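Local coordinates for putative transcriptional regulator protein, LacI family (Rhizobium etli, PDB 3MIZ) that probably binds operator DNA as a repressor-type transcription factor of the LacI family, with a regulatory core built like a periplasmic binding protein, at residues Gly17-Tyr22 with Asp72-Val77; Arg81-Pro86 with Asn99-Thr104; Gln117-Leu122 with Val230-Phe235. All blocks are in the same frame, centred on the assembly; numbering follows the deposited sequence.

Contacts 1 and 2 lie on the same side of the chain's centre and touch, whereas contact 3 belongs to the other lobe, its centre about 26 Å from that of contact 1 and about 22 Å from that of contact 2. Contact 1 pairs two buried parallel strands in the middle of a sheet. The chain then runs from strand 73-78 into the short strand 81-83 of contact 2, a partly buried pairing with arginines and a carboxylate, and the salt bridge from Asp-21 to Arg-82 ties the two together. Contact 3 is again buried, but it sets a helix against a loop by apolar packing instead of strand against strand by backbone hydrogen bonds.

Contact 1: Gly17-Tyr22 with Asp72-Val77; sequences GIITDY and DGVLYV
Backbone hydrogen bonds carry this pairing of strands 17-20 and 73-77, which run the same way with their segment axes 25° apart. Gly-17 and Ile-19 each give their N-H to, and take one by their carbonyl from, the other strand. Leu-75 N lies 2.8 Å from Gly-17 O, nearly along the C=O axis. Ile-19 N reaches Leu-75 O at 3.0 Å, and Val-77 N reaches Ile-19 O at 2.9 Å, both donors standing above the carbonyl plane. CA-H...O contacts fill in between, such as Val-74 CA to Gly-17 O.

One side chain joins the ladder at its C-terminal end. Thr-20 turns OG1 anti to its backbone N (chi1 -176°), which brings the hydroxyl 3.1 Å from Val-77 O as a donor, again above the carbonyl plane. Just beyond, Asp-21 OD1 accepts Tyr-22 N at 2.7 Å and also Met-79 N, while OD2 forms a salt bridge with Arg-82, so both carboxylate oxygens of this buried residue are held.

Apolar contacts divide between the two faces of the sheet. On one, Ile-18 crosses Val-77 obliquely, methyl to methyl, CG2 to CG2 at 4.0 Å, where helix 30-42 covers them, Ile-36 on Ile-18 and Ile-32 on Val-77. On the other, the two branches of Ile-19 part: CG1 and CD1 both touch Val-74 CG1, the two side chains crossing obliquely, and CG2 meets Tyr-76 CE1 at 3.9 Å. Trp-63 of helix 56-68 packs on both Ile-19 and Val-74.

With strand 46-51 bonded to the far side of 15-20, the strand order 2-1-3 and helices on both faces are those of the Rossmann-like alpha/beta sandwich in the N-terminal lobe of periplasmic-binding-protein-like LacI regulators.

Contact 2: Arg81-Pro86 with Asn99-Thr104; sequences RRIVDP and NCRPQT
Asp-85 OD1 is gripped by two backbone N-H groups of 99-104, a good bond from Thr-104 N at 2.9 Å, with an N-H...O angle of 170°, and a weak, bent one from Gln-103 N. The other oxygen, OD2, takes the hydroxyl of Thr-104 OG1 at 2.6 Å on its syn lone pair. Three donors thus fix the rotation of the carboxylate and clamp it against the successive N-H groups of Gln-103 and Thr-104, and their N-H and O-H dipoles would probably favour its charged form. Asp-85 reaches them with chi1 at -91°, its CG on the side of the backbone N.

Upstream the chains pair as a short two-stranded parallel ladder, set just beyond strand 73-78 of the N-terminal lobe sheet. Arg-101 N lies 2.9 Å from Arg-82 O, in the carbonyl plane, and Val-84 N lies 2.8 Å from Arg-101 O, nearly along the C=O axis; these two bonds bracket the pair Ile-83 and Arg-101.

On one face Ile-83 and Arg-101 lie side by side, pointing the same way. Arg-101 bends at chi3 (34°), which brings the guanidinium over the isoleucine tip: Ile-83 CD1 stands 3.5 Å above its plane, toward the rim. Ile-83 CG2 meets the amide of Gln-103. Leu-144 of helix 144-160 touches both Ile-83 and Arg-101.

Arg-81 NH2 comes within 4.2 Å of Arg-101 NH2, a like-charge approach that nearby acids would offset: Arg-81 forms salt bridges with Asp-115 and Glu-112, the latter also a long, weak partner of Arg-101.

Contact 3: Gln117-Leu122 with Val230-Phe235; sequences QGARDL and VGFDDF
Phe-232 sends its ring from the loop after strand 228-230 toward helix 115-127. Its CB points at the helix, and chi1 of -153° puts CG anti to the backbone N, so the ring's CD2-CE2 side reaches the helix. CD2 comes first, passing Leu-122 CD2 at 4.2 Å. Farther out, CE2 makes the main contact: it lies 3.4 Å from Ala-119 N, which meets the ring at its edge, in plane, and 4.0 Å from Ala-119 CB. At the tip, CZ reaches Gly-118 CA, also at 4.0 Å. A side chain at Gly-118 would collide with this part of the ring, so the bare glycine backbone lets the phenylalanine close on the helix.

One turn on, Leu-122 points toward the loop, its CG anti to the backbone N (chi1 -156°). It meets Val-230 tip to tip, CG standing 3.9 Å from Val-230 CG2, while CD1 faces Val-230 CB. An alanine here would remove the branch that bridges Val-230 and Phe-232 and would probably loosen the fit of the loop against the helix. The helix is braced within itself as well, for Gln-117 NE2 donates to Asp-121 OD2 at 2.7 Å.

Val-230 ends strand 228-230, at one edge of the C-terminal lobe sheet, with backbone bonds to strand 200-203, and the loop continues to helix 236-239, for which Phe-235 is the N-cap residue. Ala-249 of strand 248-250 lies against both Leu-122 and Phe-232, Leu-284 of strand 277-285 backs Leu-122, and from helix 144-160 Arg-149 forms a cation-pi pair with the Phe-232 ring.

Contact 1: Gly17-Tyr22 with Asp72-Val77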
loop_
_atom_site.group_PDB
_atom_site.type_symbol
_atom_site.label_atom_id
_atom_site.label_comp_id
_atom_site.label_asym_id
_atom_site.label_seq_id
_atom_site.Cartn_x
_atom_site.Cartn_y
_atom_site.Cartn_z
ATOM N N GLY A 17 -4.646 17.366 13.685
ATOM C CA GLY A 17 -5.458 16.887 12.592
ATOM C C GLY A 17 -4.567 16.753 11.377
ATOM O O GLY A 17 -3.703 17.591 11.142
ATOM N N ILE A 18 -4.751 15.685 10.618
ATOM C CA ILE A 18 -3.970 15.483 9.401
ATOM C C ILE A 18 -4.912 15.670 8.229
ATOM O O ILE A 18 -5.947 15.012 8.146
ATOM C CB ILE A 18 -3.413 14.051 9.286
ATOM C CG1 ILE A 18 -2.425 13.770 10.414
ATOM C CG2 ILE A 18 -2.723 13.875 7.911
ATOM C CD1 ILE A 18 -1.832 12.353 10.351
ATOM N N ILE A 19 -4.575 16.579 7.327
ATOM C CA ILE A 19 -5.411 16.769 6.156
ATOM C C ILE A 19 -4.599 16.186 5.017
ATOM O O ILE A 19 -3.533 16.695 4.682
ATOM C CB ILE A 19 -5.717 18.261 5.899
ATOM C CG1 ILE A 19 -6.572 18.808 7.048
ATOM C CG2 ILE A 19 -6.433 18.428 4.548
ATOM C CD1 ILE A 19 -7.008 20.247 6.878
ATOM N N THR A 20 -5.079 15.088 4.451
ATOM C CA THR A 20 -4.370 14.469 3.351
ATOM C C THR A 20 -5.220 14.499 2.096
ATOM O O THR A 20 -6.424 14.708 2.170
ATOM C CB THR A 20 -4.021 13.024 3.658
ATOM O OG1 THR A 20 -3.236 12.504 2.582
ATOM C CG2 THR A 20 -5.292 12.185 3.820
ATOM N N ASP A 21 -4.597 14.279 0.944
ATOM C CA ASP A 21 -5.340 14.298 -0.306
ATOM C C ASP A 21 -5.795 12.952 -0.869
ATOM O O ASP A 21 -6.991 12.664 -0.892
ATOM C CB ASP A 21 -4.565 15.073 -1.392
ATOM C CG ASP A 21 -3.104 14.633 -1.532
ATOM O OD1 ASP A 21 -2.699 13.616 -0.929
ATOM O OD2 ASP A 21 -2.358 15.317 -2.270
ATOM N N TYR A 22 -4.857 12.110 -1.293
ATOM C CA TYR A 22 -5.236 10.846 -1.927
ATOM C C TYR A 22 -4.905 9.561 -1.188
ATOM O O TYR A 22 -4.552 8.560 -1.816
ATOM C CB TYR A 22 -4.612 10.793 -3.320
ATOM C CG TYR A 22 -4.892 12.026 -4.140
ATOM C CD1 TYR A 22 -6.161 12.262 -4.674
ATOM C CD2 TYR A 22 -3.899 12.975 -4.361
ATOM C CE1 TYR A 22 -6.431 13.414 -5.406
ATOM C CE2 TYR A 22 -4.158 14.131 -5.091
ATOM C CZ TYR A 22 -5.430 14.343 -5.610
ATOM O OH TYR A 22 -5.693 15.492 -6.318
ATOM N N ASP A 72 -5.723 21.423 17.722
ATOM C CA ASP A 72 -4.607 22.294 18.089
ATOM C C ASP A 72 -3.722 22.691 16.912
ATOM O O ASP A 72 -3.174 23.793 16.886
ATOM C CB ASP A 72 -3.727 21.638 19.156
ATOM C CG ASP A 72 -4.405 21.559 20.506
ATOM O OD1 ASP A 72 -5.368 22.323 20.738
ATOM O OD2 ASP A 72 -3.956 20.739 21.339
ATOM N N GLY A 73 -3.576 21.786 15.949
ATOM C CA GLY A 73 -2.757 22.074 14.785
ATOM C C GLY A 73 -3.065 21.116 13.647
ATOM O O GLY A 73 -3.747 20.109 13.844
ATOM N N VAL A 74 -2.560 21.425 12.459
ATOM C CA VAL A 74 -2.792 20.588 11.285
ATOM C C VAL A 74 -1.508 20.202 10.567
ATOM O O VAL A 74 -0.601 21.016 10.399
ATOM C CB VAL A 74 -3.694 21.303 10.236
ATOM C CG1 VAL A 74 -3.669 20.537 8.900
ATOM C CG2 VAL A 74 -5.109 21.402 10.739
ATOM N N LEU A 75 -1.433 18.944 10.158
ATOM C CA LEU A 75 -0.303 18.482 9.378
ATOM C C LEU A 75 -0.921 18.259 8.005
ATOM O O LEU A 75 -1.757 17.379 7.819
ATOM C CB LEU A 75 0.260 17.187 9.959
ATOM C CG LEU A 75 0.923 17.433 11.316
ATOM C CD1 LEU A 75 1.187 16.119 12.021
ATOM C CD2 LEU A 75 2.218 18.219 11.100
ATOM N N TYR A 76 -0.547 19.114 7.063
ATOM C CA TYR A 76 -1.046 19.050 5.698
ATOM C C TYR A 76 -0.116 18.097 4.968
ATOM O O TYR A 76 1.021 18.451 4.661
ATOM C CB TYR A 76 -0.958 20.433 5.068
ATOM C CG TYR A 76 -1.809 20.589 3.853
ATOM C CD1 TYR A 76 -3.175 20.842 3.978
ATOM C CD2 TYR A 76 -1.259 20.510 2.573
ATOM C CE1 TYR A 76 -3.973 21.023 2.871
ATOM C CE2 TYR A 76 -2.054 20.690 1.450
ATOM C CZ TYR A 76 -3.415 20.950 1.611
ATOM O OH TYR A 76 -4.222 21.151 0.515
ATOM N N VAL A 77 -0.607 16.896 4.681
ATOM C CA VAL A 77 0.210 15.873 4.045
ATOM C C VAL A 77 -0.297 15.429 2.678
ATOM O O VAL A 77 -1.463 15.066 2.514
ATOM C CB VAL A 77 0.294 14.625 4.964
ATOM C CG1 VAL A 77 1.231 13.581 4.367
ATOM C CG2 VAL A 77 0.736 15.038 6.353
#

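Contact 2: Arg81-Pro86 with Asn99-Thr104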
loop_
_atom_site.group_PDB
_atom_site.type_symbol
_atom_site.label_atom_id
_atom_site.label_comp_id
_atom_site.label_asym_id
_atom_site.label_seq_id
_atom_site.Cartn_x
_atom_site.Cartn_y
_atom_site.Cartn_z
ATOM N N ARG A 81 4.813 14.211 -3.716
ATOM C CA ARG A 81 5.320 15.563 -3.630
ATOM C C ARG A 81 4.558 16.542 -4.516
ATOM O O ARG A 81 4.398 16.323 -5.713
ATOM C CB ARG A 81 6.800 15.564 -3.968
ATOM C CG ARG A 81 7.539 16.733 -3.392
ATOM C CD ARG A 81 9.021 16.554 -3.595
ATOM N NE ARG A 81 9.744 17.780 -3.308
ATOM C CZ ARG A 81 11.049 17.922 -3.483
ATOM N NH1 ARG A 81 11.766 16.902 -3.945
ATOM N NH2 ARG A 81 11.632 19.076 -3.202
ATOM N N ARG A 82 4.083 17.626 -3.911
ATOM C CA ARG A 82 3.311 18.628 -4.635
ATOM C C ARG A 82 3.670 20.040 -4.184
ATOM O O ARG A 82 4.239 20.241 -3.107
ATOM C CB ARG A 82 1.808 18.435 -4.376
ATOM C CG ARG A 82 1.194 17.125 -4.845
ATOM C CD ARG A 82 -0.262 17.040 -4.395
ATOM N NE ARG A 82 -1.022 18.205 -4.840
ATOM C CZ ARG A 82 -2.197 18.577 -4.340
ATOM N NH1 ARG A 82 -2.768 17.876 -3.367
ATOM N NH2 ARG A 82 -2.799 19.668 -4.806
ATOM N N ILE A 83 3.344 21.010 -5.028
ATOM C CA ILE A 83 3.525 22.419 -4.711
ATOM C C ILE A 83 2.071 22.891 -4.725
ATOM O O ILE A 83 1.404 22.821 -5.765
ATOM C CB ILE A 83 4.315 23.177 -5.796
ATOM C CG1 ILE A 83 5.742 22.627 -5.898
ATOM C CG2 ILE A 83 4.387 24.657 -5.440
ATOM C CD1 ILE A 83 6.536 23.227 -7.060
ATOM N N VAL A 84 1.571 23.336 -3.577
ATOM C CA VAL A 84 0.183 23.763 -3.490
ATOM C C VAL A 84 -0.115 24.555 -2.232
ATOM O O VAL A 84 0.475 24.315 -1.171
ATOM C CB VAL A 84 -0.764 22.541 -3.532
ATOM C CG1 VAL A 84 -0.396 21.557 -2.429
ATOM C CG2 VAL A 84 -2.218 22.986 -3.370
ATOM N N ASP A 85 -1.014 25.525 -2.369
ATOM C CA ASP A 85 -1.443 26.340 -1.241
ATOM C C ASP A 85 -2.679 25.671 -0.663
ATOM O O ASP A 85 -3.614 25.341 -1.395
ATOM C CB ASP A 85 -1.823 27.753 -1.698
ATOM C CG ASP A 85 -0.661 28.719 -1.650
ATOM O OD1 ASP A 85 0.502 28.273 -1.519
ATOM O OD2 ASP A 85 -0.914 29.939 -1.749
ATOM N N PRO A 86 -2.703 25.444 0.656
ATOM C CA PRO A 86 -3.911 24.804 1.188
ATOM C C PRO A 86 -5.112 25.726 0.950
ATOM O O PRO A 86 -4.959 26.945 0.891
ATOM C CB PRO A 86 -3.602 24.652 2.676
ATOM C CG PRO A 86 -2.087 24.551 2.713
ATOM C CD PRO A 86 -1.671 25.600 1.694
ATOM N N ASN A 99 5.685 16.738 2.816
ATOM C CA ASN A 99 5.788 16.104 1.493
ATOM C C ASN A 99 5.284 17.040 0.401
ATOM O O ASN A 99 4.999 16.616 -0.725
ATOM C CB ASN A 99 4.989 14.796 1.446
ATOM C CG ASN A 99 5.505 13.841 0.382
ATOM O OD1 ASN A 99 4.784 12.962 -0.088
ATOM N ND2 ASN A 99 6.762 14.007 0.007
ATOM N N CYS A 100 5.173 18.315 0.745
ATOM C CA CYS A 100 4.700 19.313 -0.186
ATOM C C CYS A 100 5.215 20.685 0.225
ATOM O O CYS A 100 5.715 20.873 1.338
ATOM C CB CYS A 100 3.163 19.306 -0.232
ATOM S SG CYS A 100 2.339 19.481 1.389
ATOM N N ARG A 101 5.101 21.635 -0.694
ATOM C CA ARG A 101 5.552 22.996 -0.469
ATOM C C ARG A 101 4.464 23.953 -0.956
ATOM O O ARG A 101 3.786 23.680 -1.950
ATOM C CB ARG A 101 6.850 23.228 -1.250
ATOM C CG ARG A 101 7.068 24.634 -1.770
ATOM C CD ARG A 101 8.229 24.650 -2.748
ATOM N NE ARG A 101 8.273 23.398 -3.502
ATOM C CZ ARG A 101 9.173 23.096 -4.435
ATOM N NH1 ARG A 101 10.132 23.957 -4.761
ATOM N NH2 ARG A 101 9.125 21.911 -5.026
ATOM N N PRO A 102 4.292 25.087 -0.268
ATOM C CA PRO A 102 3.267 26.044 -0.689
ATOM C C PRO A 102 3.637 26.716 -2.002
ATOM O O PRO A 102 4.820 26.869 -2.313
ATOM C CB PRO A 102 3.228 27.037 0.468
ATOM C CG PRO A 102 4.663 27.054 0.931
ATOM C CD PRO A 102 5.024 25.578 0.916
ATOM N N GLN A 103 2.626 27.100 -2.777
ATOM C CA GLN A 103 2.865 27.789 -4.040
ATOM C C GLN A 103 3.291 29.210 -3.686
ATOM O O GLN A 103 4.155 29.804 -4.342
ATOM C CB GLN A 103 1.587 27.817 -4.883
ATOM C CG GLN A 103 1.763 28.450 -6.255
ATOM C CD GLN A 103 2.890 27.812 -7.044
ATOM O OE1 GLN A 103 4.066 27.977 -6.715
ATOM N NE2 GLN A 103 2.537 27.068 -8.088
ATOM N N THR A 104 2.679 29.748 -2.634
ATOM C CA THR A 104 3.000 31.091 -2.162
ATOM C C THR A 104 4.232 31.028 -1.271
ATOM O O THR A 104 4.232 30.356 -0.238
ATOM C CB THR A 104 1.828 31.700 -1.360
ATOM O OG1 THR A 104 0.714 31.906 -2.235
ATOM C CG2 THR A 104 2.230 33.024 -0.733
#

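Contact 3: Gln117-Leu122 with Val230-Phe235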
loop_
_atom_site.group_PDB
_atom_site.type_symbol
_atom_site.label_atom_id
_atom_site.label_comp_id
_atom_site.label_asym_id
_atom_site.label_seq_id
_atom_site.Cartn_x
_atom_site.Cartn_y
_atom_site.Cartn_z
ATOM N N GLN A 117 18.427 14.883 -4.845
ATOM C CA GLN A 117 19.623 14.353 -4.205
ATOM C C GLN A 117 19.631 12.827 -4.263
ATOM O O GLN A 117 20.653 12.216 -4.575
ATOM C CB GLN A 117 19.691 14.835 -2.751
ATOM C CG GLN A 117 20.618 14.033 -1.841
ATOM C CD GLN A 117 19.909 12.865 -1.194
ATOM O OE1 GLN A 117 18.794 13.010 -0.699
ATOM N NE2 GLN A 117 20.555 11.698 -1.180
ATOM N N GLY A 118 18.483 12.222 -3.963
ATOM C CA GLY A 118 18.384 10.774 -3.983
ATOM C C GLY A 118 18.711 10.185 -5.342
ATOM O O GLY A 118 19.465 9.213 -5.432
ATOM N N ALA A 119 18.151 10.765 -6.402
ATOM C CA ALA A 119 18.398 10.269 -7.754
ATOM C C ALA A 119 19.844 10.523 -8.153
ATOM O O ALA A 119 20.450 9.729 -8.880
ATOM C CB ALA A 119 17.451 10.931 -8.750
ATOM N N ARG A 120 20.392 11.637 -7.673
ATOM C CA ARG A 120 21.775 11.984 -7.957
ATOM C C ARG A 120 22.701 10.923 -7.358
ATOM O O ARG A 120 23.586 10.409 -8.039
ATOM C CB ARG A 120 22.115 13.359 -7.357
ATOM C CG ARG A 120 23.605 13.712 -7.382
ATOM C CD ARG A 120 23.868 15.143 -6.895
ATOM N NE ARG A 120 23.660 15.348 -5.453
ATOM C CZ ARG A 120 22.832 16.261 -4.940
ATOM N NH1 ARG A 120 22.126 17.042 -5.750
ATOM N NH2 ARG A 120 22.720 16.422 -3.625
ATOM N N ASP A 121 22.493 10.601 -6.088
ATOM C CA ASP A 121 23.339 9.624 -5.413
ATOM C C ASP A 121 23.200 8.219 -5.976
ATOM O O ASP A 121 24.165 7.453 -5.998
ATOM C CB ASP A 121 23.041 9.613 -3.917
ATOM C CG ASP A 121 23.506 10.879 -3.230
ATOM O OD1 ASP A 121 24.376 11.573 -3.802
ATOM O OD2 ASP A 121 23.020 11.171 -2.123
ATOM N N LEU A 122 22.002 7.885 -6.440
ATOM C CA LEU A 122 21.742 6.569 -7.003
ATOM C C LEU A 122 22.418 6.475 -8.369
ATOM O O LEU A 122 22.961 5.432 -8.732
ATOM C CB LEU A 122 20.228 6.365 -7.118
ATOM C CG LEU A 122 19.640 4.958 -7.142
ATOM C CD1 LEU A 122 20.294 4.073 -6.098
ATOM C CD2 LEU A 122 18.147 5.072 -6.889
ATOM N N VAL A 230 18.075 -0.634 -10.133
ATOM C CA VAL A 230 17.920 0.098 -8.883
ATOM C C VAL A 230 16.543 0.765 -8.946
ATOM O O VAL A 230 16.027 1.020 -10.031
ATOM C CB VAL A 230 19.039 1.170 -8.673
ATOM C CG1 VAL A 230 20.414 0.475 -8.598
ATOM C CG2 VAL A 230 19.032 2.192 -9.811
ATOM N N GLY A 231 15.931 1.003 -7.791
ATOM C CA GLY A 231 14.617 1.628 -7.790
ATOM C C GLY A 231 14.619 2.944 -7.041
ATOM O O GLY A 231 15.642 3.620 -6.974
ATOM N N PHE A 232 13.463 3.319 -6.495
ATOM C CA PHE A 232 13.346 4.545 -5.725
ATOM C C PHE A 232 12.105 4.480 -4.834
ATOM O O PHE A 232 11.043 4.028 -5.283
ATOM C CB PHE A 232 13.250 5.760 -6.657
ATOM C CG PHE A 232 13.758 7.035 -6.043
ATOM C CD1 PHE A 232 13.130 7.588 -4.926
ATOM C CD2 PHE A 232 14.874 7.681 -6.575
ATOM C CE1 PHE A 232 13.604 8.767 -4.344
ATOM C CE2 PHE A 232 15.360 8.864 -6.002
ATOM C CZ PHE A 232 14.722 9.407 -4.884
ATOM N N ASP A 233 12.273 4.925 -3.587
ATOM C CA ASP A 233 11.231 5.006 -2.547
ATOM C C ASP A 233 11.466 4.117 -1.324
ATOM O O ASP A 233 11.167 4.499 -0.196
ATOM C CB ASP A 233 9.849 4.609 -3.079
ATOM C CG ASP A 233 9.279 5.585 -4.088
ATOM O OD1 ASP A 233 9.912 6.614 -4.402
ATOM O OD2 ASP A 233 8.171 5.285 -4.575
ATOM N N ASP A 234 11.997 2.925 -1.585
ATOM C CA ASP A 234 12.176 1.850 -0.609
ATOM C C ASP A 234 10.794 1.480 -0.095
ATOM O O ASP A 234 10.510 1.529 1.106
ATOM C CB ASP A 234 13.091 2.187 0.572
ATOM C CG ASP A 234 13.473 0.920 1.373
ATOM O OD1 ASP A 234 13.561 -0.170 0.754
ATOM O OD2 ASP A 234 13.691 1.000 2.602
ATOM N N PHE A 235 9.925 1.148 -1.042
ATOM C CA PHE A 235 8.560 0.717 -0.763
ATOM C C PHE A 235 8.758 -0.733 -0.332
ATOM O O PHE A 235 8.886 -1.616 -1.174
ATOM C CB PHE A 235 7.726 0.811 -2.050
ATOM C CG PHE A 235 6.299 0.340 -1.909
ATOM C CD1 PHE A 235 5.607 0.479 -0.711
ATOM C CD2 PHE A 235 5.634 -0.206 -3.004
ATOM C CE1 PHE A 235 4.271 0.082 -0.604
ATOM C CE2 PHE A 235 4.298 -0.603 -2.910
ATOM C CZ PHE A 235 3.615 -0.458 -1.706
#